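Local atomic coordinates of mitochondrial ubiquitin ligase activator of NFKB 1 (PDB entry 6M2D), a protein that acts as an E3 ubiquitin and SUMO ligase, its RING domain working with an E2 conjugate to pass ubiquitin to substrates such as AKT1. Residues E30-R33 and A34-E37; P38-P42 and I43-A47. All coordinates share one frame; numbering follows the deposited sequence.

In the fold
Both contacts belong to the C-terminal RING finger, the zinc-binding domain that the ligase needs for activity. They follow each other along the chain. Contact 1 closes helix 29-34 and runs into the loop behind it. Contact 2 is the turn later in that loop, before strand 50-53. Their centres are about 11 Å apart. Each contributes to a different zinc site: C31 belongs to the four-cysteine site, C41 and C44 to the site completed by C22 and H24. K39 of contact 2 ties the two together, because its NZ probably bonds to the carbonyl oxygens left at the helix end in contact 1. The end of the helix is thereby joined to the second zinc loop.

Contact 1: residues E30-R33 and A34-E37. With ZN (zinc ion), chain G.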
ATOM      1  N   GLU A  30      -0.753  -3.207   7.699  1.00 21.28           N
ATOM      2  CA  GLU A  30       0.171  -4.206   8.234  1.00 24.29           C
ATOM      3  C   GLU A  30       1.219  -4.596   7.202  1.00 22.12           C
ATOM      4  O   GLU A  30       2.402  -4.743   7.529  1.00 25.41           O
ATOM      5  CB  GLU A  30      -0.603  -5.437   8.712  1.00 25.08           C
ATOM      6  CG  GLU A  30      -0.833  -5.475  10.219  1.00 37.84           C
ATOM      7  CD  GLU A  30      -1.519  -6.753  10.677  1.00 43.04           C
ATOM      8  OE1 GLU A  30      -1.477  -7.756   9.928  1.00 39.10           O
ATOM      9  OE2 GLU A  30      -2.112  -6.745  11.782  1.00 43.79           O
ATOM     10  N   CYS A  31       0.810  -4.734   5.945  1.00 18.00           N
ATOM     11  CA  CYS A  31       1.760  -5.132   4.914  1.00 17.56           C
ATOM     12  C   CYS A  31       2.772  -4.026   4.646  1.00 20.85           C
ATOM     13  O   CYS A  31       3.951  -4.306   4.391  1.00 22.53           O
ATOM     14  CB  CYS A  31       1.009  -5.512   3.646  1.00 19.73           C
ATOM     15  SG  CYS A  31       0.329  -7.178   3.765  1.00 17.66           S
ATOM     16  N   TYR A  32       2.337  -2.761   4.700  1.00 18.54           N
ATOM     17  CA  TYR A  32       3.282  -1.661   4.550  1.00 20.28           C
ATOM     18  C   TYR A  32       4.371  -1.737   5.612  1.00 19.07           C
ATOM     19  O   TYR A  32       5.564  -1.632   5.308  1.00 21.74           O
ATOM     20  CB  TYR A  32       2.569  -0.312   4.636  1.00 16.43           C
ATOM     21  CG  TYR A  32       3.594   0.770   4.846  1.00 20.93           C
ATOM     22  CD1 TYR A  32       4.452   1.130   3.813  1.00 19.62           C
ATOM     23  CD2 TYR A  32       3.754   1.387   6.085  1.00 21.54           C
ATOM     24  CE1 TYR A  32       5.419   2.088   3.993  1.00 21.10           C
ATOM     25  CE2 TYR A  32       4.722   2.357   6.279  1.00 23.63           C
ATOM     26  CZ  TYR A  32       5.550   2.704   5.225  1.00 26.23           C
ATOM     27  OH  TYR A  32       6.514   3.668   5.397  1.00 28.78           O
ATOM     28  N   ARG A  33       3.973  -1.894   6.876  1.00 20.95           N
ATOM     29  CA  ARG A  33       4.950  -2.006   7.949  1.00 20.02           C
ATOM     30  C   ARG A  33       5.888  -3.185   7.723  1.00 23.20           C
ATOM     31  O   ARG A  33       7.084  -3.104   8.025  1.00 21.67           O
ATOM     32  CB  ARG A  33       4.233  -2.143   9.290  1.00 24.67           C
ATOM     33  CG  ARG A  33       3.708  -0.831   9.851  1.00 27.16           C
ATOM     34  CD  ARG A  33       3.270  -0.993  11.301  1.00 37.49           C
ATOM     35  NE  ARG A  33       1.825  -0.836  11.436  1.00 39.12           N
ATOM     36  CZ  ARG A  33       0.992  -1.817  11.770  1.00 35.92           C
ATOM     37  NH1 ARG A  33       1.464  -3.033  12.022  1.00 37.75           N
ATOM     38  NH2 ARG A  33      -0.316  -1.581  11.856  1.00 31.58           N
ATOM     39  N   ALA A  34       5.366  -4.285   7.182  1.00 20.90           N
ATOM     40  CA  ALA A  34       6.165  -5.485   6.986  1.00 25.70           C
ATOM     41  C   ALA A  34       7.076  -5.412   5.768  1.00 27.51           C
ATOM     42  O   ALA A  34       7.925  -6.298   5.611  1.00 24.37           O
ATOM     43  CB  ALA A  34       5.252  -6.711   6.870  1.00 24.23           C
ATOM     44  N   LEU A  35       6.934  -4.394   4.917  1.00 22.87           N
ATOM     45  CA  LEU A  35       7.716  -4.338   3.691  1.00 21.32           C
ATOM     46  C   LEU A  35       9.204  -4.302   4.028  1.00 24.53           C
ATOM     47  O   LEU A  35       9.609  -3.638   4.991  1.00 26.95           O
ATOM     48  CB  LEU A  35       7.344  -3.110   2.856  1.00 23.22           C
ATOM     49  CG  LEU A  35       6.009  -3.068   2.101  1.00 21.36           C
ATOM     50  CD1 LEU A  35       5.819  -1.728   1.403  1.00 17.50           C
ATOM     51  CD2 LEU A  35       5.925  -4.189   1.088  1.00 20.19           C
ATOM     52  N   PRO A  36      10.042  -5.010   3.280  1.00 27.69           N
ATOM     53  CA  PRO A  36      11.481  -4.954   3.551  1.00 27.73           C
ATOM     54  C   PRO A  36      12.063  -3.613   3.141  1.00 26.26           C
ATOM     55  O   PRO A  36      11.551  -2.927   2.254  1.00 30.85           O
ATOM     56  CB  PRO A  36      12.050  -6.097   2.703  1.00 25.88           C
ATOM     57  CG  PRO A  36      11.052  -6.298   1.610  1.00 29.48           C
ATOM     58  CD  PRO A  36       9.709  -5.932   2.178  1.00 27.11           C
ATOM     59  N   GLU A  37      13.147  -3.252   3.789  1.00 31.73           N
ATOM     60  CA  GLU A  37      13.769  -1.972   3.495  1.00 28.02           C
ATOM     61  C   GLU A  37      14.753  -2.097   2.334  1.00 30.87           C
ATOM     62  O   GLU A  37      15.392  -3.142   2.160  1.00 30.24           O
ATOM     63  CB  GLU A  37      14.492  -1.448   4.724  1.00 30.77           C
ATOM     64  CG  GLU A  37      13.556  -1.101   5.865  1.00 28.42           C
ATOM     65  CD  GLU A  37      12.938   0.273   5.705  1.00 31.02           C
ATOM     66  OE1 GLU A  37      13.393   1.035   4.827  1.00 28.38           O
ATOM     67  OE2 GLU A  37      11.999   0.595   6.466  1.00 32.23           O
TER
HETATM   68 ZN    ZN G 401      -1.861  -6.661   3.303  1.00 25.40          ZN
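L35 lies against the last turn of the helix and makes the tight part of this local contact. Its CG sits over the backbone, 3.3 Å from C31 O. CD1 reaches the ring of Y32 and stops 4.0 Å from Y32 CD1. The approach to the ring is oblique. The two side chains cross at about a right angle. Y32 has its CG anti to the backbone N (chi1 165°), which places the ring beside the L35 branch. I48 also packs on both Y32 and L35.

Two backbone bonds close the turn. A34 N donates to E30 O over 3.0 Å, the i to i-4 bond of a helix. L35 N donates to Y32 O over 3.1 Å, with a N-H...O angle of 157°. This second bond spans three residues, as in a 3-10 turn. L35 N reaches Y32 O from above the carbonyl plane. K39 NZ, from contact 2, hydrogen-bonds to L35 O and probably to Y32 O and R33 O, makes a cation-pi contact with Y32, and probably offsets the negative end of the helix dipole.

The solvent side is looser. E30, R33 and A34 are exposed there. The R33 chain bends at chi3 (-113°), and the guanidinium turns back along the helix. E30 CA lies 4.1 Å above the plane of the guanidinium, offset toward its rim. A34 adds little beyond its backbone, its CB resting 3.5 Å from E30 O.

C31 points away from L35 toward the metal, and its SG binds zinc at 2.3 Å. C7, C10 and C28 complete the site. The arrangement is the short helix of a RING finger, which carries the last ligand of the four-cysteine zinc site.

Contact 2: residues P38-P42 and I43-A47; sequences PKKCP and ICRQA. With ZN (zinc ion), chain H; SO4 (sulfate ion), chain I; SO4 (sulfate ion), chain J.
C41 and C44 share one zinc, and the turn between them is the C-P-x-C zinc loop of a RING finger. C41 SG binds zinc at 2.3 Å and C44 SG at 2.4 Å; C22 and H24 complete the site. C41 has its SG anti to the backbone N (chi1 172°), which carries the sulfur in under the turn.

Backbone bonds hold the loop round the metal. C41 N donates to Q46 O over 2.7 Å, and R45 N donates to C41 O. K40 and A47 form a single beta bridge. The sulfurs also accept amides: I43 N and C44 N make weak hydrogen bonds to C41 SG, and Q46 N bonds to C44 SG. These N-H groups probably ease the negative charge on the thiolates. P42 packs outside the loop on V9, C26 and F19.

K40 and R45 together hold one sulfate, probably from the crystallisation liquor. K40 extends beyond CG and passes alongside R45, its CB 4.2 Å above the centre of the guanidinium face. The sulfate lies at the edge of that guanidinium. Its O2 takes bonds from K40 NZ (2.9 Å) and R45 NH2 (3.0 Å). A second sulfate is held by the backbone: A47 N donates to its O2 over 2.9 Å, with a N-H...O angle of 165°.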
ATOM      1  N   PRO A  38      14.879  -1.057   1.498  1.00 28.53           N
ATOM      2  CA  PRO A  38      14.090   0.180   1.551  1.00 30.79           C
ATOM      3  C   PRO A  38      12.693  -0.031   0.987  1.00 27.84           C
ATOM      4  O   PRO A  38      12.554  -0.685  -0.041  1.00 30.43           O
ATOM      5  CB  PRO A  38      14.890   1.141   0.678  1.00 28.18           C
ATOM      6  CG  PRO A  38      15.537   0.247  -0.336  1.00 29.44           C
ATOM      7  CD  PRO A  38      15.850  -1.044   0.386  1.00 27.77           C
ATOM      8  N   LYS A  39      11.681   0.517   1.652  1.00 30.98           N
ATOM      9  CA  LYS A  39      10.299   0.209   1.306  1.00 25.24           C
ATOM     10  C   LYS A  39       9.958   0.724  -0.087  1.00 24.41           C
ATOM     11  O   LYS A  39      10.153   1.902  -0.400  1.00 21.20           O
ATOM     12  CB  LYS A  39       9.360   0.803   2.355  1.00 24.39           C
ATOM     13  CG  LYS A  39       9.493   0.133   3.723  1.00 26.13           C
ATOM     14  CD  LYS A  39       8.458   0.644   4.693  1.00 24.88           C
ATOM     15  CE  LYS A  39       8.671   0.106   6.097  1.00 25.26           C
ATOM     16  NZ  LYS A  39       8.388  -1.343   6.190  1.00 25.19           N
ATOM     17  N   LYS A  40       9.456  -0.173  -0.931  1.00 21.88           N
ATOM     18  CA  LYS A  40       9.116   0.154  -2.305  1.00 21.88           C
ATOM     19  C   LYS A  40       7.675  -0.243  -2.584  1.00 23.21           C
ATOM     20  O   LYS A  40       7.164  -1.224  -2.032  1.00 20.19           O
ATOM     21  CB  LYS A  40      10.065  -0.544  -3.302  1.00 24.28           C
ATOM     22  CG  LYS A  40      11.533  -0.235  -3.048  1.00 24.44           C
ATOM     23  CD  LYS A  40      12.437  -0.660  -4.193  1.00 31.96           C
ATOM     24  CE  LYS A  40      13.877  -0.241  -3.902  1.00 40.71           C
ATOM     25  NZ  LYS A  40      14.831  -0.658  -4.962  1.00 47.67           N
ATOM     26  N   CYS A  41       7.028   0.527  -3.453  1.00 20.50           N
ATOM     27  CA  CYS A  41       5.630   0.277  -3.777  1.00 16.89           C
ATOM     28  C   CYS A  41       5.484  -1.064  -4.485  1.00 22.30           C
ATOM     29  O   CYS A  41       6.198  -1.326  -5.467  1.00 19.37           O
ATOM     30  CB  CYS A  41       5.082   1.396  -4.661  1.00 20.81           C
ATOM     31  SG  CYS A  41       3.428   1.072  -5.315  1.00 17.90           S
ATOM     32  N   PRO A  42       4.587  -1.944  -4.028  1.00 20.75           N
ATOM     33  CA  PRO A  42       4.399  -3.227  -4.726  1.00 18.33           C
ATOM     34  C   PRO A  42       3.997  -3.076  -6.187  1.00 18.63           C
ATOM     35  O   PRO A  42       4.280  -3.973  -6.989  1.00 20.36           O
ATOM     36  CB  PRO A  42       3.300  -3.916  -3.904  1.00 17.82           C
ATOM     37  CG  PRO A  42       3.429  -3.303  -2.524  1.00 17.87           C
ATOM     38  CD  PRO A  42       3.837  -1.873  -2.761  1.00 15.30           C
ATOM     39  N   ILE A  43       3.368  -1.960  -6.563  1.00 20.70           N
ATOM     40  CA  ILE A  43       2.870  -1.802  -7.931  1.00 18.81           C
ATOM     41  C   ILE A  43       3.967  -1.306  -8.855  1.00 23.18           C
ATOM     42  O   ILE A  43       4.221  -1.890  -9.914  1.00 22.87           O
ATOM     43  CB  ILE A  43       1.668  -0.844  -7.973  1.00 22.34           C
ATOM     44  CG1 ILE A  43       0.523  -1.373  -7.113  1.00 19.66           C
ATOM     45  CG2 ILE A  43       1.233  -0.630  -9.423  1.00 16.38           C
ATOM     46  CD1 ILE A  43       0.064  -2.729  -7.522  1.00 20.82           C
ATOM     47  N   CYS A  44       4.607  -0.201  -8.494  1.00 18.20           N
ATOM     48  CA  CYS A  44       5.505   0.479  -9.408  1.00 21.40           C
ATOM     49  C   CYS A  44       6.961   0.410  -8.985  1.00 21.14           C
ATOM     50  O   CYS A  44       7.829   0.811  -9.769  1.00 23.09           O
ATOM     51  CB  CYS A  44       5.070   1.947  -9.571  1.00 20.20           C
ATOM     52  SG  CYS A  44       5.420   2.965  -8.148  1.00 19.61           S
ATOM     53  N   ARG A  45       7.243  -0.104  -7.787  1.00 18.47           N
ATOM     54  CA  ARG A  45       8.573  -0.296  -7.204  1.00 23.38           C
ATOM     55  C   ARG A  45       9.276   1.008  -6.847  1.00 23.09           C
ATOM     56  O   ARG A  45      10.471   0.989  -6.528  1.00 26.64           O
ATOM     57  CB  ARG A  45       9.499  -1.132  -8.100  1.00 22.64           C
ATOM     58  CG  ARG A  45       8.932  -2.465  -8.545  1.00 25.27           C
ATOM     59  CD  ARG A  45       8.698  -3.427  -7.388  1.00 27.12           C
ATOM     60  NE  ARG A  45       9.929  -3.810  -6.699  1.00 29.95           N
ATOM     61  CZ  ARG A  45       9.964  -4.276  -5.453  1.00 33.18           C
ATOM     62  NH1 ARG A  45       8.838  -4.428  -4.765  1.00 26.36           N
ATOM     63  NH2 ARG A  45      11.123  -4.586  -4.892  1.00 40.19           N
ATOM     64  N   GLN A  46       8.579   2.137  -6.878  1.00 21.67           N
ATOM     65  CA  GLN A  46       9.168   3.375  -6.390  1.00 27.96           C
ATOM     66  C   GLN A  46       9.295   3.345  -4.877  1.00 23.48           C
ATOM     67  O   GLN A  46       8.495   2.722  -4.174  1.00 20.35           O
ATOM     68  CB  GLN A  46       8.311   4.576  -6.780  1.00 29.78           C
ATOM     69  CG  GLN A  46       8.791   5.327  -7.988  1.00 33.67           C
ATOM     70  CD  GLN A  46       7.859   6.463  -8.325  1.00 39.06           C
ATOM     71  OE1 GLN A  46       6.918   6.295  -9.106  1.00 42.95           O
ATOM     72  NE2 GLN A  46       8.095   7.623  -7.717  1.00 38.52           N
ATOM     73  N   ALA A  47      10.302   4.049  -4.375  1.00 21.87           N
ATOM     74  CA  ALA A  47      10.430   4.237  -2.940  1.00 25.38           C
ATOM     75  C   ALA A  47       9.183   4.917  -2.382  1.00 21.67           C
ATOM     76  O   ALA A  47       8.623   5.835  -2.988  1.00 23.54           O
ATOM     77  CB  ALA A  47      11.675   5.066  -2.632  1.00 26.32           C
TER
HETATM   78 ZN    ZN H 402       3.444   2.893  -6.731  1.00 28.04          ZN
HETATM   79  S   SO4 I 403      12.781   5.049  -7.332  1.00 52.65           S
HETATM   80  O1  SO4 I 403      12.027   4.141  -8.195  1.00 43.69           O
HETATM   81  O2  SO4 I 403      11.914   5.560  -6.268  1.00 42.46           O
HETATM   82  O3  SO4 I 403      13.907   4.338  -6.722  1.00 51.34           O
HETATM   83  O4  SO4 I 403      13.270   6.164  -8.140  1.00 53.26           O
HETATM   84  S   SO4 J 404      14.619  -4.253  -6.152  1.00 60.14           S
HETATM   85  O1  SO4 J 404      13.676  -4.994  -6.995  1.00 47.58           O
HETATM   86  O2  SO4 J 404      13.892  -3.412  -5.200  1.00 53.90           O
HETATM   87  O3  SO4 J 404      15.453  -5.194  -5.400  1.00 60.04           O
HETATM   88  O4  SO4 J 404      15.458  -3.416  -7.014  1.00 42.88           O
HETATM   89  O   HOH W   1       7.452  -4.149  -2.652  1.00 20.58           O